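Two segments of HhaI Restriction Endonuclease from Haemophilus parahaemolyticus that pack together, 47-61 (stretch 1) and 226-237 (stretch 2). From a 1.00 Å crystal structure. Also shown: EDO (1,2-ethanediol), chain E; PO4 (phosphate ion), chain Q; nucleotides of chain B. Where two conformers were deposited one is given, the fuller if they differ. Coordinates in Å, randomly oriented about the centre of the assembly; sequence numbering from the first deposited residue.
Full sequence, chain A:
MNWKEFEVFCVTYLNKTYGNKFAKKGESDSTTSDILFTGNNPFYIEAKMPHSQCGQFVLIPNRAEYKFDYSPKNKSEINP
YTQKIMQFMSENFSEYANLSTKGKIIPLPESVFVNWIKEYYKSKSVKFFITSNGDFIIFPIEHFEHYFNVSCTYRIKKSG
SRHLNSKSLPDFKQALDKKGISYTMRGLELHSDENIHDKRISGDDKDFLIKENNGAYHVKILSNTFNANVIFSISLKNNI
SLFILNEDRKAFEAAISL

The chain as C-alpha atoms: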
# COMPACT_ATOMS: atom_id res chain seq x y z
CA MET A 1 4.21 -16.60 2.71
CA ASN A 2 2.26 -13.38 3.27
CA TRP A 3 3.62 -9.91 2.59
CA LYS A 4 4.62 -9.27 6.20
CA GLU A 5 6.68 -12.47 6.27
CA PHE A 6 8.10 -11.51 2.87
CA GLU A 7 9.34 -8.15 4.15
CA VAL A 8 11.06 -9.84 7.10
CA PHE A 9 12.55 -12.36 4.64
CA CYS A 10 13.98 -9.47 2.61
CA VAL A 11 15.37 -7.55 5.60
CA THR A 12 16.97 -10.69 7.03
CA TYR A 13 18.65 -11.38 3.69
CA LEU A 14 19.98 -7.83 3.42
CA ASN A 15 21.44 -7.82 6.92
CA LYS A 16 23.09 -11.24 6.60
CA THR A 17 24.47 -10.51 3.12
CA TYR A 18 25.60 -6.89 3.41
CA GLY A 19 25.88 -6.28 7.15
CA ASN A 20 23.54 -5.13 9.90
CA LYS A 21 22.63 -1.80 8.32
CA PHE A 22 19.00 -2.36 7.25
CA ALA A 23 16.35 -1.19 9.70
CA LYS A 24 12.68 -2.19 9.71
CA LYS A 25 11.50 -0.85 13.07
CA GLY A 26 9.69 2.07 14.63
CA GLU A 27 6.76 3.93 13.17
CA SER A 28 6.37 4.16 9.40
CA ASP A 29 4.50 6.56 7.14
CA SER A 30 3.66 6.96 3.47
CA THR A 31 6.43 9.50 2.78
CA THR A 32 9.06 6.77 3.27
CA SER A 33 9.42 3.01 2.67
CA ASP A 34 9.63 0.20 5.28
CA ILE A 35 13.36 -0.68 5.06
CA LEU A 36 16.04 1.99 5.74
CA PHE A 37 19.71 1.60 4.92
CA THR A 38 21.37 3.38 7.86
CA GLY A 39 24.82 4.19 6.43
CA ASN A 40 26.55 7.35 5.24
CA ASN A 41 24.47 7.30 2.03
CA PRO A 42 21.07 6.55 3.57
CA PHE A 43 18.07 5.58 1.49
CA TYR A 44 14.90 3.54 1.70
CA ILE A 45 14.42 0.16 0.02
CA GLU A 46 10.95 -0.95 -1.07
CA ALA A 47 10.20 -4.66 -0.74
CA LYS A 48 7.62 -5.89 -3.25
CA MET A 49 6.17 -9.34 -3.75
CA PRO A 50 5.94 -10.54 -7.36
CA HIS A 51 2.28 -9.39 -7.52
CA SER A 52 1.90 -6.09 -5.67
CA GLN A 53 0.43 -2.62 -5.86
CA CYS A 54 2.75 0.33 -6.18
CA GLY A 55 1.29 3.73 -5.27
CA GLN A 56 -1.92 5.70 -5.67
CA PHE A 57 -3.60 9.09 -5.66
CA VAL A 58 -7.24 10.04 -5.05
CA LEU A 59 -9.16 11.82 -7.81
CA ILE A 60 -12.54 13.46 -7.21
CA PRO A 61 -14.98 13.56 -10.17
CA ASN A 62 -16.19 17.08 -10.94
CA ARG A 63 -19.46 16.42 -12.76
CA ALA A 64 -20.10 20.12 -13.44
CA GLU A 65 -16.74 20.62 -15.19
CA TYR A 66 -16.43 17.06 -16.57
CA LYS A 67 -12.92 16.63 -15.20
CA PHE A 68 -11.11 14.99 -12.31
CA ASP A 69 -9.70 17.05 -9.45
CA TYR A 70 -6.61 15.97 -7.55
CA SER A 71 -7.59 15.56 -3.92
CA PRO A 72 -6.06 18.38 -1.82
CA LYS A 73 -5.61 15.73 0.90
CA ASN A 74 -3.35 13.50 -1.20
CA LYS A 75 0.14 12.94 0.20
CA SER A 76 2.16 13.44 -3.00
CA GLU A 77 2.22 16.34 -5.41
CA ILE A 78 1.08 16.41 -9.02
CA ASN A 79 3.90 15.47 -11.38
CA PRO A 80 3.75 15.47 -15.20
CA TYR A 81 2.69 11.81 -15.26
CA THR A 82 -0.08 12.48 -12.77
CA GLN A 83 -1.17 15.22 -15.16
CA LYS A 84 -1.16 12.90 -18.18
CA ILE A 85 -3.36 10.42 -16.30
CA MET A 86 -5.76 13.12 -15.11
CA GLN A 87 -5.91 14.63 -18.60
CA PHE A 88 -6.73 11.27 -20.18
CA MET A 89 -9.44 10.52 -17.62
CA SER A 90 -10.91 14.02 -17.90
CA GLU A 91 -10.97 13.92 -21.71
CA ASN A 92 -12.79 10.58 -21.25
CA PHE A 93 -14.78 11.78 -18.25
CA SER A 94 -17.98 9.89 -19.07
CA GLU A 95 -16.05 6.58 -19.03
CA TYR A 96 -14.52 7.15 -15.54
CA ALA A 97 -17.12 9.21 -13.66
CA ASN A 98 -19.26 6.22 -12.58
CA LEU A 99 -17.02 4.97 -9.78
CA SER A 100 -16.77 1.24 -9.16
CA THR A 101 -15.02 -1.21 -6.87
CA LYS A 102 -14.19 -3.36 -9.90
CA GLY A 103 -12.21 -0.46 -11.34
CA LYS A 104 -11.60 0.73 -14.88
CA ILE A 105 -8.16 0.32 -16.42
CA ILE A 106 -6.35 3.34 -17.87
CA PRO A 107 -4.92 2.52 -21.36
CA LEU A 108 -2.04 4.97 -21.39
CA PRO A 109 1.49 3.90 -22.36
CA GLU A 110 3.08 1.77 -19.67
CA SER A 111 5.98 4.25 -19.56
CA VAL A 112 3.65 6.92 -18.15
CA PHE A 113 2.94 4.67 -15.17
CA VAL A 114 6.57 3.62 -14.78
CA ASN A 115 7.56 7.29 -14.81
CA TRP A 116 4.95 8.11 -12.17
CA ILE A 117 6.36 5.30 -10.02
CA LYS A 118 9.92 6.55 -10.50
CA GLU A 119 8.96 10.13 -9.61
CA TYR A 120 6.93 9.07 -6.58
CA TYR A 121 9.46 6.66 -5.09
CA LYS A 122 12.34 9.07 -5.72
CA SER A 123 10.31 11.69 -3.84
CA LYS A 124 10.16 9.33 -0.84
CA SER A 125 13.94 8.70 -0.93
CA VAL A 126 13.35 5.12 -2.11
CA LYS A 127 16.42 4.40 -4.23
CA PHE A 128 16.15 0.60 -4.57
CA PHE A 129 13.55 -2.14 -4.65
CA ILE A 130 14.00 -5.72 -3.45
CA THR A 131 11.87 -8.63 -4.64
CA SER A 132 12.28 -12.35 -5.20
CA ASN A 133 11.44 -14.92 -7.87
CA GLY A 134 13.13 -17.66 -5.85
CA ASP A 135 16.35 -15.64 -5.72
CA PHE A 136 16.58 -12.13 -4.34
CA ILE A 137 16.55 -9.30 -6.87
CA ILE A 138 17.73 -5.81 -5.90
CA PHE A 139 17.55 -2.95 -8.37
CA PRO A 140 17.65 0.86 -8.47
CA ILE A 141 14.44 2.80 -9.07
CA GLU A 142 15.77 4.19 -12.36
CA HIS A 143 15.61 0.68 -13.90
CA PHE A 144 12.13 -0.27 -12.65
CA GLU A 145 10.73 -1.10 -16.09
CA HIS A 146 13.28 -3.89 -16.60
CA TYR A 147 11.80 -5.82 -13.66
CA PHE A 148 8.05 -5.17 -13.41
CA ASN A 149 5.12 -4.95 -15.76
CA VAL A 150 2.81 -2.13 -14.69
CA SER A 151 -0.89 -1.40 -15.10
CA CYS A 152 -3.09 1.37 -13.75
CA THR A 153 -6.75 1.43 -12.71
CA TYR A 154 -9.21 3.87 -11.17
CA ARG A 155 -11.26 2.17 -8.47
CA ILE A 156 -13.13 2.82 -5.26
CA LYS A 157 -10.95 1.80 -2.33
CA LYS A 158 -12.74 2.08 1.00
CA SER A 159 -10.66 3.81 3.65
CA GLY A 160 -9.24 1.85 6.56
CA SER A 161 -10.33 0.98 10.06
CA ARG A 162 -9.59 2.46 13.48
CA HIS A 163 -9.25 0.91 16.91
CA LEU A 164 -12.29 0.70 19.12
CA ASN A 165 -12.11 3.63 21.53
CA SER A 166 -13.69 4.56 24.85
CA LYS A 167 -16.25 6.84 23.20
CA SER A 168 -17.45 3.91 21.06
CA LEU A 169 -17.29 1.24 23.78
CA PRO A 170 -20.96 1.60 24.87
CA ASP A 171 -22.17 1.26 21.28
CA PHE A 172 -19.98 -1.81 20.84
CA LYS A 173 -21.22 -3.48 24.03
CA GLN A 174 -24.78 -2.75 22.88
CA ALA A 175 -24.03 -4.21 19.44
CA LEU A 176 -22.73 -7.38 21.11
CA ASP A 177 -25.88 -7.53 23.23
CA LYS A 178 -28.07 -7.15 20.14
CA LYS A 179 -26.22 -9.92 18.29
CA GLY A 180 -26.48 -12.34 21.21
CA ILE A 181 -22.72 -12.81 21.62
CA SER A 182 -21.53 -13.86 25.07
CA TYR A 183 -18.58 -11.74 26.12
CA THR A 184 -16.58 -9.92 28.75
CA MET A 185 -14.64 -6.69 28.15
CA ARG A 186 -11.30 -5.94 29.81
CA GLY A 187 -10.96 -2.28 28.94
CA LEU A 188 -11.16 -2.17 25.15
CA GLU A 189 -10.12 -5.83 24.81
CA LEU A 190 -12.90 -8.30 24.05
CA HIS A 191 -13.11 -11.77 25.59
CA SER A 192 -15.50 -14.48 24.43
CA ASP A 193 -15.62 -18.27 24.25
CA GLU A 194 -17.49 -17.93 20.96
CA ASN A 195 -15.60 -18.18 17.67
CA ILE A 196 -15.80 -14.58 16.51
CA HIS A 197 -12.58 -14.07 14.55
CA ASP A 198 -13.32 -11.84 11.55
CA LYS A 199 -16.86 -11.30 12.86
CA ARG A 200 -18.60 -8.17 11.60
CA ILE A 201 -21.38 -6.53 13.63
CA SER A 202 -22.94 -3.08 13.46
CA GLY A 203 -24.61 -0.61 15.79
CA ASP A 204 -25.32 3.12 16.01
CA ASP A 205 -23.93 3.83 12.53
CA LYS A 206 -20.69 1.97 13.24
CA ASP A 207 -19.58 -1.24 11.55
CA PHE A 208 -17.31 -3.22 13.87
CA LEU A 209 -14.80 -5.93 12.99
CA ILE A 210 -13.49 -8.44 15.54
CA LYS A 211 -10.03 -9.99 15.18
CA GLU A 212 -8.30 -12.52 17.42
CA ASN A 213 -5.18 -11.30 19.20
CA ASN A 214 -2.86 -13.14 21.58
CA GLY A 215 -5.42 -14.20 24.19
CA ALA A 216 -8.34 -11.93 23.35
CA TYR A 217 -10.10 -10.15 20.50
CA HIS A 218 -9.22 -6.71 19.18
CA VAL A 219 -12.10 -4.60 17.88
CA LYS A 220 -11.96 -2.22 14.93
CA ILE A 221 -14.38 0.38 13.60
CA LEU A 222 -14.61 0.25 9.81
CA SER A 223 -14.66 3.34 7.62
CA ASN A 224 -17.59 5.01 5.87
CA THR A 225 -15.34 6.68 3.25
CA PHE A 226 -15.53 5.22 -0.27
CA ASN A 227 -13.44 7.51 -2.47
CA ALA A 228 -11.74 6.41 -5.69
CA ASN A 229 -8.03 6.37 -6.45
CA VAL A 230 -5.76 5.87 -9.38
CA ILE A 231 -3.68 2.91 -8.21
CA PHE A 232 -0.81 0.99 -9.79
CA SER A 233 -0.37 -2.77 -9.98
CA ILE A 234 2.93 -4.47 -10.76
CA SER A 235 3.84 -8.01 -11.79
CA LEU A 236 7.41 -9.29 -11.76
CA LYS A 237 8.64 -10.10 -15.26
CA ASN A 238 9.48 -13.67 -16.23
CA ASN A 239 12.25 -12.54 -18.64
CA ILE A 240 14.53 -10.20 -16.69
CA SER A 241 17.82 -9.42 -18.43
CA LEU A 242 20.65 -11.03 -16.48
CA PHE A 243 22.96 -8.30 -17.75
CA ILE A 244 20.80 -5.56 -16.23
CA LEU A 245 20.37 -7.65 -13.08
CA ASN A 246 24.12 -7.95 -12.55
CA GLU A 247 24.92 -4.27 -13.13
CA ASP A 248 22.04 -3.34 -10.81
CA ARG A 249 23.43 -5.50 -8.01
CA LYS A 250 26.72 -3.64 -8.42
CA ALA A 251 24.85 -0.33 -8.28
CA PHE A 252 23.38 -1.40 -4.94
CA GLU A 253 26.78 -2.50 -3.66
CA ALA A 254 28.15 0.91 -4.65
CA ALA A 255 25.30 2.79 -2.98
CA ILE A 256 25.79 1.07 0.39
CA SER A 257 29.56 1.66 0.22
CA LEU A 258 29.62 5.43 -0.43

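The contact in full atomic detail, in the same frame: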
# COMPACT_ATOMS: atom_id res chain seq x y z
N ALA A 47 10.39 -3.24 -0.49
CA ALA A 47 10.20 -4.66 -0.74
C ALA A 47 8.85 -4.84 -1.44
O ALA A 47 7.84 -4.26 -1.02
CB ALA A 47 10.24 -5.46 0.56
N LYS A 48 8.84 -5.62 -2.51
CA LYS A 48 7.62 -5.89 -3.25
C LYS A 48 7.56 -7.38 -3.57
O LYS A 48 8.53 -7.95 -4.06
CB LYS A 48 7.58 -5.11 -4.57
CG LYS A 48 7.31 -3.63 -4.40
CD LYS A 48 5.87 -3.37 -3.99
CE LYS A 48 5.70 -2.01 -3.37
NZ LYS A 48 4.34 -1.83 -2.77
N MET A 49 6.41 -7.98 -3.29
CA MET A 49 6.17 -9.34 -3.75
C MET A 49 5.98 -9.33 -5.26
O MET A 49 5.76 -8.28 -5.87
CB MET A 49 4.95 -9.93 -3.05
CG MET A 49 5.11 -10.01 -1.55
SD MET A 49 3.91 -11.10 -0.75
CE MET A 49 4.57 -12.70 -1.20
N PRO A 50 6.08 -10.50 -5.90
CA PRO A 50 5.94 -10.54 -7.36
C PRO A 50 4.65 -9.92 -7.88
O PRO A 50 4.66 -9.36 -8.98
CB PRO A 50 6.03 -12.04 -7.67
CG PRO A 50 6.91 -12.58 -6.59
CD PRO A 50 6.56 -11.79 -5.35
N HIS A 51 3.55 -10.02 -7.15
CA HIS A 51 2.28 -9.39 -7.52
C HIS A 51 1.91 -8.42 -6.41
O HIS A 51 1.48 -8.85 -5.33
CB HIS A 51 1.20 -10.44 -7.74
CG HIS A 51 1.56 -11.46 -8.77
ND1 HIS A 51 1.43 -11.23 -10.12
CD2 HIS A 51 2.06 -12.71 -8.64
CE1 HIS A 51 1.82 -12.30 -10.78
NE2 HIS A 51 2.22 -13.21 -9.91
N SER A 52 2.06 -7.13 -6.67
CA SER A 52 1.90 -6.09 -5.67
C SER A 52 1.20 -4.90 -6.29
O SER A 52 1.01 -4.81 -7.50
CB SER A 52 3.26 -5.63 -5.14
OG SER A 52 3.98 -6.69 -4.55
N GLN A 53 0.83 -3.95 -5.43
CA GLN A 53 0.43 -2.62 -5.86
C GLN A 53 1.58 -1.67 -5.54
O GLN A 53 2.56 -2.06 -4.90
CB GLN A 53 -0.90 -2.23 -5.21
CG GLN A 53 -2.02 -3.17 -5.69
CD GLN A 53 -3.35 -2.92 -5.03
OE1 GLN A 53 -4.25 -2.34 -5.64
NE2 GLN A 53 -3.49 -3.36 -3.78
N CYS A 54 1.54 -0.49 -6.14
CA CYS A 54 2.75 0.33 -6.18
C CYS A 54 2.46 1.83 -6.23
O CYS A 54 3.01 2.56 -7.05
CB CYS A 54 3.64 -0.12 -7.34
SG CYS A 54 5.39 0.10 -7.05
N GLY A 55 1.56 2.31 -5.37
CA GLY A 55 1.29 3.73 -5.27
C GLY A 55 -0.10 4.08 -5.77
O GLY A 55 -0.75 3.33 -6.50
N GLN A 56 -0.57 5.27 -5.35
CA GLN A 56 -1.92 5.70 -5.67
C GLN A 56 -2.04 7.21 -5.49
O GLN A 56 -1.18 7.86 -4.90
CB GLN A 56 -2.94 5.01 -4.76
CG GLN A 56 -2.78 5.37 -3.29
CD GLN A 56 -4.03 5.09 -2.50
OE1 GLN A 56 -4.34 3.94 -2.22
NE2 GLN A 56 -4.77 6.14 -2.16
N PHE A 57 -3.15 7.75 -6.00
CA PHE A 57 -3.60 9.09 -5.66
C PHE A 57 -5.11 9.18 -5.86
O PHE A 57 -5.64 8.60 -6.81
CB PHE A 57 -2.87 10.20 -6.44
CG PHE A 57 -2.85 10.01 -7.93
CD1 PHE A 57 -3.85 10.56 -8.73
CD2 PHE A 57 -1.81 9.33 -8.55
CE1 PHE A 57 -3.82 10.41 -10.10
CE2 PHE A 57 -1.78 9.18 -9.92
CZ PHE A 57 -2.78 9.72 -10.70
N VAL A 58 -5.79 9.90 -4.97
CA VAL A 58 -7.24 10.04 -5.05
C VAL A 58 -7.59 11.13 -6.06
O VAL A 58 -6.99 12.21 -6.08
CB VAL A 58 -7.83 10.34 -3.66
CG1 VAL A 58 -9.30 10.69 -3.77
CG2 VAL A 58 -7.62 9.15 -2.74
N LEU A 59 -8.58 10.84 -6.90
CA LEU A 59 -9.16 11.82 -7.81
C LEU A 59 -10.65 11.94 -7.51
O LEU A 59 -11.33 10.93 -7.31
CB LEU A 59 -8.99 11.41 -9.27
CG LEU A 59 -7.56 11.36 -9.82
CD1 LEU A 59 -7.60 10.99 -11.29
CD2 LEU A 59 -6.83 12.67 -9.61
N ILE A 60 -11.14 13.17 -7.50
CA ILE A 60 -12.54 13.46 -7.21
C ILE A 60 -13.22 13.85 -8.52
O ILE A 60 -12.78 14.79 -9.18
CB ILE A 60 -12.68 14.58 -6.17
CG1 ILE A 60 -11.93 14.21 -4.88
CG2 ILE A 60 -14.14 14.87 -5.90
CD1 ILE A 60 -12.41 12.93 -4.22
N PRO A 61 -14.28 13.15 -8.94
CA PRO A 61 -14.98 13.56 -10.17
C PRO A 61 -15.70 14.89 -9.97
O PRO A 61 -16.42 15.08 -8.99
CB PRO A 61 -15.97 12.42 -10.43
CG PRO A 61 -16.17 11.78 -9.10
CD PRO A 61 -14.89 11.95 -8.33
N PHE A 226 -15.58 6.08 0.91
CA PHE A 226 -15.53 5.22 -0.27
C PHE A 226 -15.07 6.02 -1.49
O PHE A 226 -15.72 6.04 -2.54
CB PHE A 226 -16.87 4.56 -0.57
CG PHE A 226 -17.28 3.53 0.44
CD1 PHE A 226 -17.00 2.19 0.23
CD2 PHE A 226 -17.95 3.90 1.60
CE1 PHE A 226 -17.38 1.24 1.16
CE2 PHE A 226 -18.33 2.96 2.53
CZ PHE A 226 -18.05 1.62 2.31
N ASN A 227 -13.96 6.74 -1.35
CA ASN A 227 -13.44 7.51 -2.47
C ASN A 227 -12.66 6.62 -3.43
O ASN A 227 -12.33 5.47 -3.13
CB ASN A 227 -12.59 8.68 -1.97
CG ASN A 227 -13.43 9.75 -1.29
OD1 ASN A 227 -14.64 9.85 -1.53
ND2 ASN A 227 -12.80 10.55 -0.44
N ALA A 228 -12.37 7.16 -4.61
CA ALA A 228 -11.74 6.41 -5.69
C ALA A 228 -10.34 6.95 -5.96
O ALA A 228 -10.11 8.16 -5.94
CB ALA A 228 -12.58 6.51 -6.97
N ASN A 229 -9.44 6.02 -6.22
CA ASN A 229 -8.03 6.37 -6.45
C ASN A 229 -7.50 5.73 -7.73
O ASN A 229 -7.90 4.60 -8.07
CB ASN A 229 -7.13 5.97 -5.27
CG ASN A 229 -7.51 4.65 -4.62
OD1 ASN A 229 -7.63 4.57 -3.40
ND2 ASN A 229 -7.67 3.60 -5.42
N VAL A 230 -6.66 6.47 -8.42
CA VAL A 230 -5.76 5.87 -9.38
C VAL A 230 -4.75 5.06 -8.59
O VAL A 230 -4.18 5.54 -7.60
CB VAL A 230 -5.07 6.96 -10.21
CG1 VAL A 230 -4.02 6.37 -11.12
CG2 VAL A 230 -6.10 7.74 -11.00
N ILE A 231 -4.53 3.81 -8.98
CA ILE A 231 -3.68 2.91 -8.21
C ILE A 231 -2.96 1.97 -9.17
O ILE A 231 -3.54 1.50 -10.16
CB ILE A 231 -4.48 2.18 -7.11
CG1 ILE A 231 -3.58 1.26 -6.30
CG2 ILE A 231 -5.66 1.42 -7.71
CD1 ILE A 231 -4.16 0.91 -4.95
N PHE A 232 -1.69 1.73 -8.89
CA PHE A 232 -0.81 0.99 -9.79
C PHE A 232 -0.62 -0.43 -9.30
O PHE A 232 -0.45 -0.68 -8.11
CB PHE A 232 0.53 1.71 -9.89
CG PHE A 232 0.40 3.10 -10.43
CD1 PHE A 232 0.25 4.18 -9.57
CD2 PHE A 232 0.37 3.33 -11.79
CE1 PHE A 232 0.10 5.46 -10.07
CE2 PHE A 232 0.23 4.61 -12.29
CZ PHE A 232 0.09 5.68 -11.43
N SER A 233 -0.65 -1.37 -10.25
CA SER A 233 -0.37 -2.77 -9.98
C SER A 233 0.87 -3.17 -10.76
O SER A 233 1.10 -2.71 -11.88
CB SER A 233 -1.55 -3.65 -10.40
OG SER A 233 -2.65 -3.43 -9.54
N ILE A 234 1.68 -4.03 -10.15
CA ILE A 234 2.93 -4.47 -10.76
C ILE A 234 3.01 -5.98 -10.69
O ILE A 234 2.53 -6.61 -9.75
CB ILE A 234 4.17 -3.79 -10.12
CG1 ILE A 234 4.35 -4.22 -8.66
CG2 ILE A 234 4.05 -2.28 -10.23
CD1 ILE A 234 5.60 -3.64 -8.01
N SER A 235 3.63 -6.57 -11.72
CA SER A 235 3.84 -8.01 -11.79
C SER A 235 5.27 -8.25 -12.24
O SER A 235 5.68 -7.75 -13.29
CB SER A 235 2.86 -8.65 -12.77
OG SER A 235 2.97 -10.06 -12.74
N LEU A 236 6.01 -9.02 -11.45
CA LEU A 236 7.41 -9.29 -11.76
C LEU A 236 7.52 -9.99 -13.10
O LEU A 236 6.79 -10.95 -13.38
CB LEU A 236 8.02 -10.15 -10.65
CG LEU A 236 9.53 -10.35 -10.66
CD1 LEU A 236 10.28 -9.04 -10.55
CD2 LEU A 236 9.93 -11.28 -9.51
N LYS A 237 8.44 -9.52 -13.94
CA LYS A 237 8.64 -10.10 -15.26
C LYS A 237 9.26 -11.49 -15.15
O LYS A 237 10.05 -11.78 -14.25
CB LYS A 237 9.56 -9.21 -16.10
CG LYS A 237 8.91 -7.91 -16.52
CD LYS A 237 9.89 -7.06 -17.30
CE LYS A 237 9.17 -5.94 -18.04
NZ LYS A 237 10.09 -5.19 -18.93
C1 EDO E . 0.94 -13.03 -4.16
O1 EDO E . 0.13 -12.91 -5.33
C2 EDO E . 1.98 -11.91 -4.13
O2 EDO E . 2.97 -12.13 -5.14
P PO4 Q . 13.07 -4.91 -20.79
O1 PO4 Q . 12.20 -6.13 -20.59
O2 PO4 Q . 13.33 -4.72 -22.26
O3 PO4 Q . 12.37 -3.70 -20.24
O4 PO4 Q . 14.38 -5.10 -20.07
P DA B 10 3.35 -5.68 -1.29
OP1 DA B 10 4.50 -6.60 -1.28
OP2 DA B 10 3.50 -4.30 -1.81
O5' DA B 10 2.13 -6.30 -2.12
C5' DA B 10 1.91 -7.70 -2.13
C4' DA B 10 0.74 -8.06 -1.24
O4' DA B 10 -0.45 -7.36 -1.69
C3' DA B 10 0.37 -9.54 -1.23
O3' DA B 10 -0.02 -9.89 0.09
C2' DA B 10 -0.76 -9.62 -2.25
C1' DA B 10 -1.46 -8.29 -2.06
N9 DA B 10 -2.12 -7.77 -3.25
C8 DA B 10 -1.60 -7.67 -4.51
N7 DA B 10 -2.42 -7.13 -5.38
C5 DA B 10 -3.55 -6.83 -4.64
C6 DA B 10 -4.78 -6.24 -4.97
N6 DA B 10 -5.07 -5.83 -6.21
N1 DA B 10 -5.69 -6.09 -3.99
C2 DA B 10 -5.38 -6.50 -2.75
N3 DA B 10 -4.26 -7.07 -2.32
C4 DA B 10 -3.37 -7.21 -3.32
P DC B 7 -2.92 9.38 -1.39
OP1 DC B 7 -1.90 10.37 -1.82
OP2 DC B 7 -3.88 8.82 -2.35
O5' DC B 7 -2.15 8.17 -0.69
C5' DC B 7 -1.12 8.47 0.24
C4' DC B 7 -0.54 7.21 0.84
O4' DC B 7 -1.50 6.62 1.75
C3' DC B 7 -0.16 6.12 -0.17
O3' DC B 7 1.14 5.64 0.13
C2' DC B 7 -1.24 5.06 0.02
C1' DC B 7 -1.59 5.24 1.50
N1 DC B 7 -2.95 4.77 1.85
C2 DC B 7 -3.12 3.89 2.93
O2 DC B 7 -2.12 3.54 3.59
N3 DC B 7 -4.36 3.46 3.22
C4 DC B 7 -5.40 3.86 2.49
N4 DC B 7 -6.62 3.40 2.81
C5 DC B 7 -5.25 4.75 1.39
C6 DC B 7 -4.01 5.17 1.11
O HOH W 1 -7.57 6.02 -1.06
O HOH W 2 -13.03 9.82 -5.30

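Residues 226-237 run as the antiparallel neighbour of 47-61, its strand, running to Leu-236, against strand 51-61, with 147° between their N-to-C directions and about 1030 Å² buried. The backbone ladder does most of the bonding; the side chains then sort onto two faces, interrupted by a single bulge.

Phe-226 lies beyond reach of the partner, and contact begins with Asn-227, whose CB sits 4.3 Å from Val-58 CG1. At Ala-228 the ladder opens: Leu-59 N donates to Ala-228 O at 3.2 Å. The other half of the same pair is bridged by a water, which accepts from Ala-228 N (2.8 Å) and donates to Leu-59 O (2.9 Å).

Asn-229 faces Val-58 in a non-hydrogen-bonded pair with CA atoms 4.0 Å apart. Its amide side chain shares a face with Gln-56, and a second water joins them, accepting from Gln-56 NE2 (3.0 Å) and donating to Asn-229 OD1 (2.8 Å). Gln-56 NE2 also donates to OP2 of DC7 at 2.8 Å, so one amide group serves both the strand pair and the DNA backbone.

Val-230 turns to the other face and pairs with Phe-57. Phe-57 N donates to Val-230 O at 2.9 Å, while the return bond from Val-230 N to Phe-57 O, also 2.9 Å, is weak because its angle is only 128°. The side chains also meet: Val-230 CB lies over the face of the Phe-57 ring, 3.8 Å from its centroid, a CH-pi contact, and Val-230 CG2 meets Leu-59 CD1 at 3.6 Å.

Ile-231 returns to the face of Asn-229, opposite Gln-56, with its CB 4.0 Å from Gln-56 CB. Its CD1 comes within 3.3 Å of Gln-53 OE1.

Phe-232 meets the bulge. Its two backbone bonds go to successive residues: Phe-232 N donates to Gly-55 O (3.0 Å), and Cys-54 N donates to Phe-232 O (2.8 Å). The extra residue shifts the register by one. Gly-55 adopts phi/psi of 112/161, where a CB would jam against the preceding carbonyl oxygen, so the backbone itself calls for glycine. Within the bulge, Cys-54 O is buried without a polar partner. The Phe-232 ring presents its edge to Gly-55 O, and its CE1 lies 4.2 Å from Phe-57 CE2.

Past the bulge, Ser-233 stands across from Gln-53, their CA atoms 4.2 Å apart. Ile-234 buries the most area of any residue here. It makes a reciprocal pair with Ser-52: Ile-234 N to Ser-52 O at 2.8 Å and Ser-52 N to Ile-234 O at 3.2 Å, both nearly straight. Its CG2 packs on Cys-54 CB at 3.6 Å, and its CD1 reaches Lys-48 CG at 4.0 Å.

Ser-235 opposes His-51, its OG 3.2 Å from His-51 CE1. Leu-236 closes the ladder, its N donating to Pro-50 O at 2.8 Å, while Leu-236 CB meets Pro-50 CB at 4.1 Å; Lys-237 turns away.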